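Local coordinates for ribulose bisphosphate carboxylase (Pyrococcus horikoshii, PDB 2CWX), which catalyses the carboxylation of ribulose 1,5-bisphosphate with CO2 and water to two molecules of 3-phosphoglycerate, and also its oxygenation, at the interface of chains A and B and the interface of chains A and C. Coordinates in Å, arbitrary orientation; residue numbers count along the deposited sequence, not the author numbering. Chains: chain A/B/C, Ribulose bisphosphate carboxylase.

Contact 1: the interface of chains A and B. Residues chain A 92, 100, 103-104; chain B 163, 189-190, 192, 194, 252, 255.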
# COMPACT_ATOMS: atom_id res chain seq x y z
N LEU A 92 -7.28 -33.12 19.31
CA LEU A 92 -8.14 -32.15 20.01
C LEU A 92 -7.69 -30.67 19.87
O LEU A 92 -8.44 -29.77 20.25
CB LEU A 92 -8.18 -32.49 21.50
CG LEU A 92 -9.03 -33.69 21.90
CD1 LEU A 92 -8.68 -34.13 23.29
CD2 LEU A 92 -10.53 -33.35 21.81
N GLN A 100 -6.34 -21.88 22.22
CA GLN A 100 -7.24 -23.01 22.05
C GLN A 100 -6.95 -24.16 23.02
O GLN A 100 -7.86 -24.79 23.53
CB GLN A 100 -7.24 -23.51 20.61
CG GLN A 100 -8.34 -24.51 20.32
CD GLN A 100 -7.96 -25.99 20.63
OE1 GLN A 100 -8.86 -26.88 20.74
NE2 GLN A 100 -6.67 -26.26 20.74
N SER A 103 -8.51 -23.11 26.17
CA SER A 103 -9.95 -23.23 26.09
C SER A 103 -10.42 -24.67 26.35
O SER A 103 -11.50 -24.85 26.89
CB SER A 103 -10.52 -22.68 24.77
OG SER A 103 -10.37 -23.59 23.69
N ALA A 104 -9.61 -25.66 25.97
CA ALA A 104 -9.96 -27.06 26.18
C ALA A 104 -9.66 -27.52 27.61
O ALA A 104 -10.53 -28.03 28.31
CB ALA A 104 -9.24 -27.96 25.14
N MET B 163 -16.82 -31.96 19.62
CA MET B 163 -15.68 -31.99 18.74
C MET B 163 -15.69 -33.21 17.81
O MET B 163 -16.34 -34.20 18.12
CB MET B 163 -14.39 -31.94 19.60
CG MET B 163 -13.45 -30.82 19.20
SD MET B 163 -13.41 -29.34 20.26
CE MET B 163 -11.48 -29.56 20.69
N GLU B 189 -16.78 -23.88 22.75
CA GLU B 189 -15.62 -23.05 23.11
C GLU B 189 -14.27 -23.56 22.61
O GLU B 189 -13.37 -22.77 22.29
CB GLU B 189 -15.55 -22.80 24.64
CG GLU B 189 -15.12 -23.97 25.53
CD GLU B 189 -16.23 -24.97 25.84
OE1 GLU B 189 -17.43 -24.60 25.66
OE2 GLU B 189 -15.91 -26.15 26.27
N ASN B 190 -14.10 -24.86 22.56
CA ASN B 190 -12.83 -25.39 22.08
C ASN B 190 -12.78 -25.69 20.60
O ASN B 190 -11.77 -26.12 20.13
CB ASN B 190 -12.33 -26.59 22.86
CG ASN B 190 -13.38 -27.53 23.19
OD1 ASN B 190 -13.43 -28.04 24.37
ND2 ASN B 190 -14.25 -27.85 22.21
N THR B 192 -12.38 -24.59 17.19
CA THR B 192 -11.85 -23.42 16.48
C THR B 192 -11.56 -23.78 15.01
O THR B 192 -12.38 -23.52 14.11
CB THR B 192 -10.61 -22.84 17.16
OG1 THR B 192 -9.57 -23.84 17.31
CG2 THR B 192 -10.88 -22.24 18.55
N PHE B 194 -9.33 -27.12 12.83
CA PHE B 194 -8.64 -28.40 12.90
C PHE B 194 -8.41 -28.92 11.47
O PHE B 194 -9.10 -28.49 10.56
CB PHE B 194 -9.53 -29.39 13.62
CG PHE B 194 -9.97 -28.92 14.99
CD1 PHE B 194 -11.26 -28.45 15.21
CD2 PHE B 194 -9.07 -28.89 16.04
CE1 PHE B 194 -11.64 -28.00 16.45
CE2 PHE B 194 -9.44 -28.43 17.29
CZ PHE B 194 -10.74 -27.99 17.51
N ASP B 252 -14.06 -16.59 23.00
CA ASP B 252 -13.86 -17.05 24.37
C ASP B 252 -13.10 -15.90 25.06
O ASP B 252 -11.87 -15.84 24.98
CB ASP B 252 -13.02 -18.31 24.41
CG ASP B 252 -13.63 -19.48 23.67
OD1 ASP B 252 -14.86 -19.50 23.32
OD2 ASP B 252 -12.92 -20.45 23.35
N VAL B 255 -10.21 -16.54 27.99
CA VAL B 255 -9.02 -17.21 27.49
C VAL B 255 -8.29 -16.29 26.53
O VAL B 255 -7.05 -16.20 26.56
CB VAL B 255 -9.39 -18.55 26.77
CG1 VAL B 255 -8.13 -19.32 26.46
CG2 VAL B 255 -10.25 -19.39 27.67
O HOH W 1 -13.74 -25.86 27.63

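Contact 2: the interface of chains A and C. Residues chain A 131, 133-134, 339; chain C 195, 198.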
# COMPACT_ATOMS: atom_id res chain seq x y z
N ARG A 131 6.83 -28.14 19.16
CA ARG A 131 7.61 -27.68 18.02
C ARG A 131 6.96 -26.53 17.26
O ARG A 131 7.61 -25.89 16.46
CB ARG A 131 7.89 -28.84 17.06
CG ARG A 131 6.71 -29.28 16.20
CD ARG A 131 7.03 -30.48 15.36
NE ARG A 131 7.93 -30.09 14.27
CZ ARG A 131 8.77 -30.89 13.63
NH1 ARG A 131 8.87 -32.18 13.94
NH2 ARG A 131 9.55 -30.39 12.68
N PHE A 133 5.88 -23.86 18.74
CA PHE A 133 6.13 -22.68 19.56
C PHE A 133 7.59 -22.36 19.46
O PHE A 133 8.42 -23.27 19.37
CB PHE A 133 5.70 -22.96 21.00
CG PHE A 133 4.24 -23.00 21.15
CD1 PHE A 133 3.54 -24.18 20.93
CD2 PHE A 133 3.53 -21.84 21.31
CE1 PHE A 133 2.15 -24.20 20.93
CE2 PHE A 133 2.14 -21.85 21.36
CZ PHE A 133 1.45 -23.06 21.18
N LYS A 134 7.95 -21.08 19.51
CA LYS A 134 9.36 -20.72 19.36
C LYS A 134 10.10 -20.62 20.67
O LYS A 134 11.32 -20.73 20.70
CB LYS A 134 9.50 -19.36 18.64
CG LYS A 134 8.87 -19.34 17.27
CD LYS A 134 8.96 -17.95 16.61
CE LYS A 134 7.90 -16.93 17.22
NZ LYS A 134 6.35 -17.18 17.17
N HIS A 339 14.06 -27.06 22.11
CA HIS A 339 14.51 -25.81 21.48
C HIS A 339 14.09 -24.56 22.26
O HIS A 339 14.37 -23.47 21.85
CB HIS A 339 13.94 -25.73 20.04
CG HIS A 339 12.45 -25.81 19.98
ND1 HIS A 339 11.77 -26.96 20.30
CD2 HIS A 339 11.51 -24.86 19.73
CE1 HIS A 339 10.47 -26.72 20.24
NE2 HIS A 339 10.29 -25.46 19.89
N PRO C 195 12.56 -26.54 14.25
CA PRO C 195 12.30 -25.90 15.54
C PRO C 195 13.58 -25.59 16.35
O PRO C 195 13.61 -24.60 17.08
CB PRO C 195 11.43 -26.90 16.27
CG PRO C 195 11.10 -28.00 15.26
CD PRO C 195 11.84 -27.81 14.04
N ARG C 198 15.82 -22.46 13.42
CA ARG C 198 14.87 -21.74 12.57
C ARG C 198 15.69 -20.81 11.70
O ARG C 198 16.71 -20.26 12.12
CB ARG C 198 13.83 -20.97 13.43
CG ARG C 198 12.93 -21.92 14.28
CD ARG C 198 12.40 -21.36 15.64
NE ARG C 198 11.52 -22.31 16.41
CZ ARG C 198 10.32 -22.76 15.94
NH1 ARG C 198 9.88 -22.40 14.72
NH2 ARG C 198 9.55 -23.58 16.65

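Contact 1: the interface of chains A and B
A:Leu92 and B:Met163 meet at the apolar centre of this patch, in the two-fold dimer of a form III Rubisco. Their side chains cross at about a right angle and pack loosely. The place of the methyl CE of B:Met163 is doubtful. Beside them, CG of A:Gln100 packs 3.8 Å from the methyl CG2 of B:Thr192. The glutamine starts with CG anti to its backbone N (chi1 -170°) and then bends at chi2, and it approaches B:Met163 tip to tip. Further along helix 98-105, CB of A:Ala104 rests 4.1 Å from CB of B:Asn190.

Outward, the contacts become polar. OE1 of A:Gln100 lies 3.1 Å from the backbone O of B:Asn190. Both can only accept, so the modelled amide orientation is doubtful. Turned over, the amide might donate from NE2 to this oxygen, though the structure alone does not show it. The hydroxyl OG of A:Ser103 bonds back to O of A:Gln100 at 2.8 Å, one turn earlier, from 20° out of the carbonyl plane. Its bond to O of B:Glu189 is weak (3.4 Å). At the rim, a water links the backbone O of A:Ser103 to the carboxylate OE2 of B:Glu189, 2.6 Å from each atom. B:Glu189 is one of the conserved magnesium ligands of Rubisco, so the water bridge ties chain A to a metal-binding residue of chain B.

Contact 2: the interface of chains A and C
C:Pro195 and C:Arg198 reach from chain C onto loop residues of chain A, A:Arg131, A:Phe133, A:Lys134 and A:His339. The patch is part of a contact between Rubisco subunits in the deposited octamer.

C:Pro195 sits between two side chains of chain A. Its CB lies over the face of the A:His339 imidazole, 3.9 Å from the ring centre, a CH-pi contact. Its CG meets CB of A:Arg131 at 3.8 Å. The A:Arg131 chain bends at chi3 (-72°), which brings NH2 of its guanidinium beside CD and CG of the proline.

The imidazole is fixed from within chain A. NE2 of A:His339 donates to the backbone O of A:Phe133 at 2.9 Å. The bond runs nearly along the C=O axis, and the oxygen lies in the ring plane. The carbonyl of A:Phe133 holds the ring that the proline covers, and itself faces C:Arg198.

C:Arg198 is extended from CG to NE and brings its guanidinium up to two backbone carbonyls. NH2 makes a weak hydrogen bond to O of A:Arg131 at 3.0 Å, bent to 131° at the hydrogen. O of A:Phe133 is equally near NH2, but the N-H points elsewhere and no bond forms. CG of A:Lys134 lies 3.9 Å above the centre of one guanidinium face. CA of C:Pro195 covers part of the opposite face. The ends that would carry like charges stay 6.8 Å apart (NZ of A:Lys134 to NH1 of C:Arg198).

On chain A, residues 131-134 follow helix 127-130, and A:His339 lies between helix 323-334 and strand 344-347. On chain C, both residues lie in the loop between strand 184-186, which carries the lysine position that is carbamylated in Rubisco, and helix 199-217, in the alpha/beta-barrel domain.

Contact 1 and contact 2 have centres about 22 Å apart and share no residue position. Chain A takes part in both. The loop after strand 184-186 supplies partner residues to both: its 189-194 stretch from chain B, then 195 and 198 from chain C. The centre of contact 1 lies about 9 Å from the active-site histidine B:His278. In Rubisco the N-terminal domain of one subunit completes the active site in the barrel of the other, here with helix 98-105 against the metal-ligand loop. The centre of contact 2 lies about 22 Å from A:His278; this contact may help join subunits in the deposited octamer.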